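Local structure of ribonucleoside-diphosphate reductase (Sulfolobus acidocaldarius DSM 639, 6QRZ) at residues N80-A91 and L146-Y157. The protein is an R2-like ligand-binding oxidase of the ferritin-like superfamily that carries a mixed manganese/iron cofactor and may have ribonucleotide reductase activity. Residues are numbered along the deposited sequence; the frame is centred on the assembly and turned at random.
Sequences NYLLNIVSLFMA and LTIFTTEYNPWY
The Phe149 ring has the backbone N of Asn84 over one face, offset toward the rim, 4.1 Å above the plane, while Leu83 and Ser87 come in obliquely. At the edge, close to that plane, lies Asn80 OD1, so the amide oxygen faces the weakly positive C-H rim; the two flat groups are turned 70° apart. The Tyr157 ring also uses one face: Leu88 CD2 sits 3.8 Å from its centroid and only 10° off the normal, a CH-pi contact, while Ala91 CB lies at its edge. The first torsion of Leu88 (chi1 -65°) sets CG beside the backbone N, and from there the CD2 branch meets the ring.

Phe149 is a knob in a hole formed by Asn80, Leu83, Asn84 and Ser87, drawn from two successive turns of the helix. A large flat ring suits this hollow: Leu83 CD2 meets Phe149 CE2 at 3.7 Å, and Asn84 CB packs on Phe149 CD1. With an alanine in place of Phe149, the hollow among these four residues would probably be left partly unfilled and Asn80 OD1 would lose the ring edge it faces. Ser87 is small enough to let the loop come close, and its hydroxyl is turned back to Leu83 O within the helix in a very short hydrogen bond. Beside it, branched Leu146 fills the space between Leu83 and Met90, with CD2 3.7 Å from Leu83 CD1 and CD1 equally near Met90 CE.

The contact thus seats the short helix 147-150, the loop after it and the start of helix 155-169 on one side of helix 76-98. From that same helix, Val86 and Met90 pack on helix 113-139, and Ile85 and Phe89 on helix 192-211, the side chain of Phe89 lying about 6 Å from the manganese ion; Met90 and Ala91 also touch Thr35 of the second subunit.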
ATOM      1  N   ASN A  80     -16.842 -26.861  -9.953  1.00 71.92           N
ATOM      2  CA  ASN A  80     -16.726 -26.921  -8.500  1.00 72.50           C
ATOM      3  C   ASN A  80     -15.273 -26.798  -8.056  1.00 72.37           C
ATOM      4  O   ASN A  80     -14.975 -26.108  -7.075  1.00 70.84           O
ATOM      5  CB  ASN A  80     -17.344 -28.221  -7.983  1.00 50.35           C
ATOM      6  CG  ASN A  80     -17.491 -28.240  -6.473  1.00 50.35           C
ATOM      7  OD1 ASN A  80     -17.306 -27.223  -5.805  1.00 50.35           O
ATOM      8  ND2 ASN A  80     -17.838 -29.400  -5.928  1.00 50.35           N
ATOM      9  N   TYR A  81     -14.355 -27.458  -8.767  1.00 62.41           N
ATOM     10  CA  TYR A  81     -12.944 -27.370  -8.404  1.00 61.45           C
ATOM     11  C   TYR A  81     -12.355 -26.021  -8.795  1.00 62.07           C
ATOM     12  O   TYR A  81     -11.534 -25.461  -8.060  1.00 61.51           O
ATOM     13  CB  TYR A  81     -12.160 -28.507  -9.055  1.00 61.52           C
ATOM     14  CG  TYR A  81     -10.674 -28.461  -8.778  1.00 60.78           C
ATOM     15  CD1 TYR A  81     -10.164 -28.880  -7.555  1.00 61.00           C
ATOM     16  CD2 TYR A  81      -9.781 -28.005  -9.738  1.00 63.40           C
ATOM     17  CE1 TYR A  81      -8.807 -28.839  -7.295  1.00 63.90           C
ATOM     18  CE2 TYR A  81      -8.422 -27.962  -9.488  1.00 62.45           C
ATOM     19  CZ  TYR A  81      -7.941 -28.380  -8.265  1.00 65.31           C
ATOM     20  OH  TYR A  81      -6.590 -28.340  -8.010  1.00 67.22           O
ATOM     21  N   LEU A  82     -12.754 -25.488  -9.953  1.00 65.68           N
ATOM     22  CA  LEU A  82     -12.279 -24.169 -10.360  1.00 65.75           C
ATOM     23  C   LEU A  82     -12.744 -23.099  -9.382  1.00 66.26           C
ATOM     24  O   LEU A  82     -11.961 -22.231  -8.980  1.00 66.64           O
ATOM     25  CB  LEU A  82     -12.754 -23.855 -11.779  1.00 47.34           C
ATOM     26  CG  LEU A  82     -12.172 -22.623 -12.481  1.00 47.34           C
ATOM     27  CD1 LEU A  82     -12.036 -22.885 -13.971  1.00 47.34           C
ATOM     28  CD2 LEU A  82     -13.031 -21.389 -12.242  1.00 47.34           C
ATOM     29  N   LEU A  83     -14.017 -23.149  -8.981  1.00 62.03           N
ATOM     30  CA  LEU A  83     -14.507 -22.221  -7.969  1.00 60.97           C
ATOM     31  C   LEU A  83     -13.816 -22.445  -6.631  1.00 60.36           C
ATOM     32  O   LEU A  83     -13.665 -21.504  -5.844  1.00 58.46           O
ATOM     33  CB  LEU A  83     -16.022 -22.364  -7.817  1.00 47.14           C
ATOM     34  CG  LEU A  83     -16.726 -21.438  -6.825  1.00 47.14           C
ATOM     35  CD1 LEU A  83     -16.519 -19.984  -7.213  1.00 47.14           C
ATOM     36  CD2 LEU A  83     -18.207 -21.772  -6.744  1.00 47.14           C
ATOM     37  N   ASN A  84     -13.383 -23.678  -6.360  1.00 59.17           N
ATOM     38  CA  ASN A  84     -12.690 -23.965  -5.110  1.00 59.61           C
ATOM     39  C   ASN A  84     -11.326 -23.288  -5.071  1.00 59.94           C
ATOM     40  O   ASN A  84     -11.008 -22.566  -4.118  1.00 59.17           O
ATOM     41  CB  ASN A  84     -12.552 -25.478  -4.926  1.00 46.89           C
ATOM     42  CG  ASN A  84     -11.929 -25.852  -3.594  1.00 46.89           C
ATOM     43  OD1 ASN A  84     -11.829 -25.028  -2.686  1.00 46.89           O
ATOM     44  ND2 ASN A  84     -11.515 -27.107  -3.469  1.00 46.89           N
ATOM     45  N   ILE A  85     -10.509 -23.503  -6.104  1.00 59.15           N
ATOM     46  CA  ILE A  85      -9.160 -22.944  -6.109  1.00 58.92           C
ATOM     47  C   ILE A  85      -9.193 -21.429  -6.273  1.00 59.38           C
ATOM     48  O   ILE A  85      -8.285 -20.730  -5.809  1.00 59.26           O
ATOM     49  CB  ILE A  85      -8.310 -23.621  -7.199  1.00 48.84           C
ATOM     50  CG1 ILE A  85      -8.988 -23.498  -8.565  1.00 48.84           C
ATOM     51  CG2 ILE A  85      -8.066 -25.083  -6.849  1.00 48.84           C
ATOM     52  CD1 ILE A  85      -8.337 -24.334  -9.646  1.00 48.84           C
ATOM     53  N   VAL A  86     -10.226 -20.894  -6.927  1.00 54.69           N
ATOM     54  CA  VAL A  86     -10.381 -19.445  -6.994  1.00 54.21           C
ATOM     55  C   VAL A  86     -10.795 -18.895  -5.633  1.00 53.76           C
ATOM     56  O   VAL A  86     -10.334 -17.827  -5.211  1.00 54.46           O
ATOM     57  CB  VAL A  86     -11.384 -19.061  -8.098  1.00 44.56           C
ATOM     58  CG1 VAL A  86     -11.796 -17.603  -7.970  1.00 44.56           C
ATOM     59  CG2 VAL A  86     -10.778 -19.316  -9.469  1.00 44.56           C
ATOM     60  N   SER A  87     -11.659 -19.622  -4.920  1.00 50.27           N
ATOM     61  CA  SER A  87     -12.034 -19.215  -3.571  1.00 48.98           C
ATOM     62  C   SER A  87     -10.848 -19.264  -2.619  1.00 50.10           C
ATOM     63  O   SER A  87     -10.833 -18.548  -1.612  1.00 48.09           O
ATOM     64  CB  SER A  87     -13.163 -20.101  -3.045  1.00 48.65           C
ATOM     65  OG  SER A  87     -14.273 -20.094  -3.924  1.00 50.44           O
ATOM     66  N   LEU A  88      -9.851 -20.102  -2.912  1.00 48.92           N
ATOM     67  CA  LEU A  88      -8.675 -20.179  -2.053  1.00 48.80           C
ATOM     68  C   LEU A  88      -7.809 -18.933  -2.196  1.00 48.26           C
ATOM     69  O   LEU A  88      -7.397 -18.333  -1.197  1.00 47.78           O
ATOM     70  CB  LEU A  88      -7.870 -21.437  -2.375  1.00 40.10           C
ATOM     71  CG  LEU A  88      -8.563 -22.766  -2.072  1.00 40.10           C
ATOM     72  CD1 LEU A  88      -7.653 -23.937  -2.408  1.00 40.10           C
ATOM     73  CD2 LEU A  88      -9.003 -22.819  -0.618  1.00 40.10           C
ATOM     74  N   PHE A  89      -7.523 -18.525  -3.434  1.00 42.57           N
ATOM     75  CA  PHE A  89      -6.718 -17.326  -3.640  1.00 44.03           C
ATOM     76  C   PHE A  89      -7.444 -16.085  -3.134  1.00 43.39           C
ATOM     77  O   PHE A  89      -6.891 -15.308  -2.349  1.00 43.38           O
ATOM     78  CB  PHE A  89      -6.356 -17.180  -5.118  1.00 44.52           C
ATOM     79  CG  PHE A  89      -5.257 -18.101  -5.564  1.00 44.32           C
ATOM     80  CD1 PHE A  89      -3.931 -17.799  -5.294  1.00 43.41           C
ATOM     81  CD2 PHE A  89      -5.545 -19.265  -6.257  1.00 43.20           C
ATOM     82  CE1 PHE A  89      -2.917 -18.643  -5.702  1.00 43.85           C
ATOM     83  CE2 PHE A  89      -4.534 -20.114  -6.669  1.00 43.48           C
ATOM     84  CZ  PHE A  89      -3.219 -19.801  -6.391  1.00 44.59           C
ATOM     85  N   MET A  90      -8.698 -15.896  -3.561  1.00 45.04           N
ATOM     86  CA  MET A  90      -9.451 -14.709  -3.163  1.00 45.69           C
ATOM     87  C   MET A  90      -9.548 -14.593  -1.647  1.00 45.66           C
ATOM     88  O   MET A  90      -9.536 -13.483  -1.100  1.00 44.62           O
ATOM     89  CB  MET A  90     -10.846 -14.741  -3.786  1.00 39.23           C
ATOM     90  CG  MET A  90     -11.654 -13.478  -3.553  1.00 39.23           C
ATOM     91  SD  MET A  90     -13.359 -13.645  -4.104  1.00 39.23           S
ATOM     92  CE  MET A  90     -13.941 -14.923  -2.994  1.00 39.23           C
ATOM     93  N   ALA A  91      -9.645 -15.726  -0.950  1.00 41.37           N
ATOM     94  CA  ALA A  91      -9.596 -15.698   0.508  1.00 40.80           C
ATOM     95  C   ALA A  91      -8.216 -15.284   1.001  1.00 40.83           C
ATOM     96  O   ALA A  91      -8.097 -14.542   1.984  1.00 41.05           O
ATOM     97  CB  ALA A  91      -9.974 -17.065   1.074  1.00 41.59           C
ATOM     98  N   LEU A 146     -18.723 -18.126  -0.620  1.00 47.14           N
ATOM     99  CA  LEU A 146     -17.635 -19.045  -0.928  1.00 47.01           C
ATOM    100  C   LEU A 146     -16.890 -19.484   0.328  1.00 47.68           C
ATOM    101  O   LEU A 146     -15.786 -20.028   0.229  1.00 47.70           O
ATOM    102  CB  LEU A 146     -16.667 -18.412  -1.929  1.00 46.58           C
ATOM    103  CG  LEU A 146     -17.272 -18.076  -3.293  1.00 47.83           C
ATOM    104  CD1 LEU A 146     -16.229 -17.494  -4.233  1.00 46.88           C
ATOM    105  CD2 LEU A 146     -17.925 -19.306  -3.903  1.00 50.33           C
ATOM    106  N   THR A 147     -17.468 -19.252   1.508  1.00 60.54           N
ATOM    107  CA  THR A 147     -16.846 -19.692   2.753  1.00 61.46           C
ATOM    108  C   THR A 147     -16.857 -21.210   2.896  1.00 61.07           C
ATOM    109  O   THR A 147     -16.029 -21.761   3.630  1.00 61.16           O
ATOM    110  CB  THR A 147     -17.553 -19.039   3.946  1.00 41.60           C
ATOM    111  OG1 THR A 147     -17.693 -17.633   3.703  1.00 41.60           O
ATOM    112  CG2 THR A 147     -16.755 -19.234   5.227  1.00 41.60           C
ATOM    113  N   ILE A 148     -17.753 -21.901   2.191  1.00 72.53           N
ATOM    114  CA  ILE A 148     -17.827 -23.358   2.254  1.00 73.15           C
ATOM    115  C   ILE A 148     -16.743 -23.971   1.373  1.00 73.49           C
ATOM    116  O   ILE A 148     -16.774 -25.171   1.077  1.00 72.65           O
ATOM    117  CB  ILE A 148     -19.227 -23.861   1.853  1.00 52.22           C
ATOM    118  CG1 ILE A 148     -19.720 -23.157   0.586  1.00 52.22           C
ATOM    119  CG2 ILE A 148     -20.212 -23.663   2.997  1.00 52.22           C
ATOM    120  CD1 ILE A 148     -19.502 -23.948  -0.684  1.00 52.22           C
ATOM    121  N   PHE A 149     -15.782 -23.148   0.947  1.00 61.78           N
ATOM    122  CA  PHE A 149     -14.599 -23.612   0.241  1.00 63.23           C
ATOM    123  C   PHE A 149     -13.300 -23.354   0.987  1.00 63.08           C
ATOM    124  O   PHE A 149     -12.315 -24.053   0.730  1.00 63.59           O
ATOM    125  CB  PHE A 149     -14.494 -22.950  -1.142  1.00 45.78           C
ATOM    126  CG  PHE A 149     -15.454 -23.500  -2.156  1.00 45.78           C
ATOM    127  CD1 PHE A 149     -15.229 -24.735  -2.737  1.00 45.78           C
ATOM    128  CD2 PHE A 149     -16.568 -22.775  -2.542  1.00 45.78           C
ATOM    129  CE1 PHE A 149     -16.103 -25.243  -3.676  1.00 45.78           C
ATOM    130  CE2 PHE A 149     -17.448 -23.278  -3.482  1.00 45.78           C
ATOM    131  CZ  PHE A 149     -17.215 -24.515  -4.048  1.00 45.78           C
ATOM    132  N   THR A 150     -13.267 -22.377   1.892  1.00 55.26           N
ATOM    133  CA  THR A 150     -12.048 -21.996   2.592  1.00 55.34           C
ATOM    134  C   THR A 150     -11.860 -22.722   3.917  1.00 56.81           C
ATOM    135  O   THR A 150     -10.814 -22.552   4.552  1.00 56.24           O
ATOM    136  CB  THR A 150     -12.039 -20.483   2.847  1.00 42.13           C
ATOM    137  OG1 THR A 150     -10.905 -20.136   3.649  1.00 42.13           O
ATOM    138  CG2 THR A 150     -13.301 -20.058   3.575  1.00 42.13           C
ATOM    139  N   THR A 151     -12.831 -23.525   4.346  1.00 58.15           N
ATOM    140  CA  THR A 151     -12.761 -24.149   5.661  1.00 59.03           C
ATOM    141  C   THR A 151     -13.250 -25.590   5.627  1.00 58.48           C
ATOM    142  O   THR A 151     -12.588 -26.491   6.153  1.00 58.46           O
ATOM    143  CB  THR A 151     -13.581 -23.344   6.672  1.00 38.30           C
ATOM    144  OG1 THR A 151     -12.999 -22.045   6.838  1.00 38.30           O
ATOM    145  CG2 THR A 151     -13.628 -24.057   8.014  1.00 38.30           C
ATOM    146  N   GLU A 152     -14.407 -25.815   5.005  1.00 58.59           N
ATOM    147  CA  GLU A 152     -15.037 -27.130   5.061  1.00 58.39           C
ATOM    148  C   GLU A 152     -14.318 -28.134   4.167  1.00 57.44           C
ATOM    149  O   GLU A 152     -14.043 -29.265   4.584  1.00 55.02           O
ATOM    150  CB  GLU A 152     -16.511 -27.013   4.672  1.00 43.40           C
ATOM    151  CG  GLU A 152     -17.348 -26.206   5.653  1.00 43.40           C
ATOM    152  CD  GLU A 152     -17.454 -26.866   7.016  1.00 43.40           C
ATOM    153  OE1 GLU A 152     -17.353 -28.109   7.090  1.00 43.40           O
ATOM    154  OE2 GLU A 152     -17.636 -26.139   8.015  1.00 43.40           O
ATOM    155  N   TYR A 153     -14.001 -27.741   2.931  1.00 59.67           N
ATOM    156  CA  TYR A 153     -13.425 -28.686   1.981  1.00 59.09           C
ATOM    157  C   TYR A 153     -11.952 -28.968   2.248  1.00 59.55           C
ATOM    158  O   TYR A 153     -11.472 -30.064   1.941  1.00 59.75           O
ATOM    159  CB  TYR A 153     -13.611 -28.175   0.551  1.00 52.29           C
ATOM    160  CG  TYR A 153     -14.995 -28.424  -0.009  1.00 52.29           C
ATOM    161  CD1 TYR A 153     -15.875 -29.295   0.620  1.00 52.29           C
ATOM    162  CD2 TYR A 153     -15.418 -27.793  -1.171  1.00 52.29           C
ATOM    163  CE1 TYR A 153     -17.137 -29.528   0.111  1.00 52.29           C
ATOM    164  CE2 TYR A 153     -16.680 -28.020  -1.689  1.00 52.29           C
ATOM    165  CZ  TYR A 153     -17.535 -28.889  -1.044  1.00 52.29           C
ATOM    166  OH  TYR A 153     -18.791 -29.117  -1.556  1.00 52.29           O
ATOM    167  N   ASN A 154     -11.219 -28.007   2.811  1.00 43.27           N
ATOM    168  CA  ASN A 154      -9.795 -28.179   3.097  1.00 43.27           C
ATOM    169  C   ASN A 154      -9.455 -27.469   4.401  1.00 43.27           C
ATOM    170  O   ASN A 154      -9.291 -26.239   4.423  1.00 43.27           O
ATOM    171  CB  ASN A 154      -8.933 -27.666   1.948  1.00 43.27           C
ATOM    172  CG  ASN A 154      -9.500 -26.418   1.308  1.00 43.27           C
ATOM    173  OD1 ASN A 154     -10.394 -25.777   1.858  1.00 43.27           O
ATOM    174  ND2 ASN A 154      -8.984 -26.066   0.136  1.00 43.27           N
ATOM    175  N   PRO A 155      -9.335 -28.209   5.507  1.00 39.36           N
ATOM    176  CA  PRO A 155      -9.038 -27.559   6.793  1.00 39.85           C
ATOM    177  C   PRO A 155      -7.612 -27.053   6.907  1.00 39.92           C
ATOM    178  O   PRO A 155      -7.350 -26.204   7.768  1.00 40.33           O
ATOM    179  CB  PRO A 155      -9.320 -28.664   7.817  1.00 41.44           C
ATOM    180  CG  PRO A 155      -9.053 -29.923   7.069  1.00 39.76           C
ATOM    181  CD  PRO A 155      -9.484 -29.668   5.647  1.00 40.56           C
ATOM    182  N   TRP A 156      -6.683 -27.548   6.082  1.00 41.06           N
ATOM    183  CA  TRP A 156      -5.330 -26.998   6.092  1.00 40.57           C
ATOM    184  C   TRP A 156      -5.340 -25.519   5.739  1.00 41.10           C
ATOM    185  O   TRP A 156      -4.529 -24.746   6.262  1.00 40.50           O
ATOM    186  CB  TRP A 156      -4.430 -27.769   5.122  1.00 37.20           C
ATOM    187  CG  TRP A 156      -4.768 -27.557   3.671  1.00 37.20           C
ATOM    188  CD1 TRP A 156      -5.553 -28.352   2.889  1.00 37.20           C
ATOM    189  CD2 TRP A 156      -4.327 -26.480   2.830  1.00 37.20           C
ATOM    190  NE1 TRP A 156      -5.631 -27.838   1.616  1.00 37.20           N
ATOM    191  CE2 TRP A 156      -4.889 -26.689   1.555  1.00 37.20           C
ATOM    192  CE3 TRP A 156      -3.517 -25.358   3.036  1.00 37.20           C
ATOM    193  CZ2 TRP A 156      -4.664 -25.819   0.490  1.00 37.20           C
ATOM    194  CZ3 TRP A 156      -3.296 -24.496   1.977  1.00 37.20           C
ATOM    195  CH2 TRP A 156      -3.866 -24.732   0.721  1.00 37.20           C
ATOM    196  N   TYR A 157      -6.251 -25.109   4.855  1.00 40.99           N
ATOM    197  CA  TYR A 157      -6.401 -23.701   4.522  1.00 41.74           C
ATOM    198  C   TYR A 157      -7.009 -22.908   5.669  1.00 42.18           C
ATOM    199  O   TYR A 157      -6.809 -21.692   5.744  1.00 42.11           O
ATOM    200  CB  TYR A 157      -7.258 -23.562   3.263  1.00 41.52           C
ATOM    201  CG  TYR A 157      -7.197 -22.196   2.632  1.00 39.52           C
ATOM    202  CD1 TYR A 157      -6.123 -21.829   1.833  1.00 39.29           C
ATOM    203  CD2 TYR A 157      -8.212 -21.275   2.830  1.00 41.67           C
ATOM    204  CE1 TYR A 157      -6.064 -20.583   1.253  1.00 42.03           C
ATOM    205  CE2 TYR A 157      -8.162 -20.026   2.254  1.00 40.58           C
ATOM    206  CZ  TYR A 157      -7.087 -19.685   1.466  1.00 39.90           C
ATOM    207  OH  TYR A 157      -7.033 -18.438   0.893  1.00 41.12           O
TER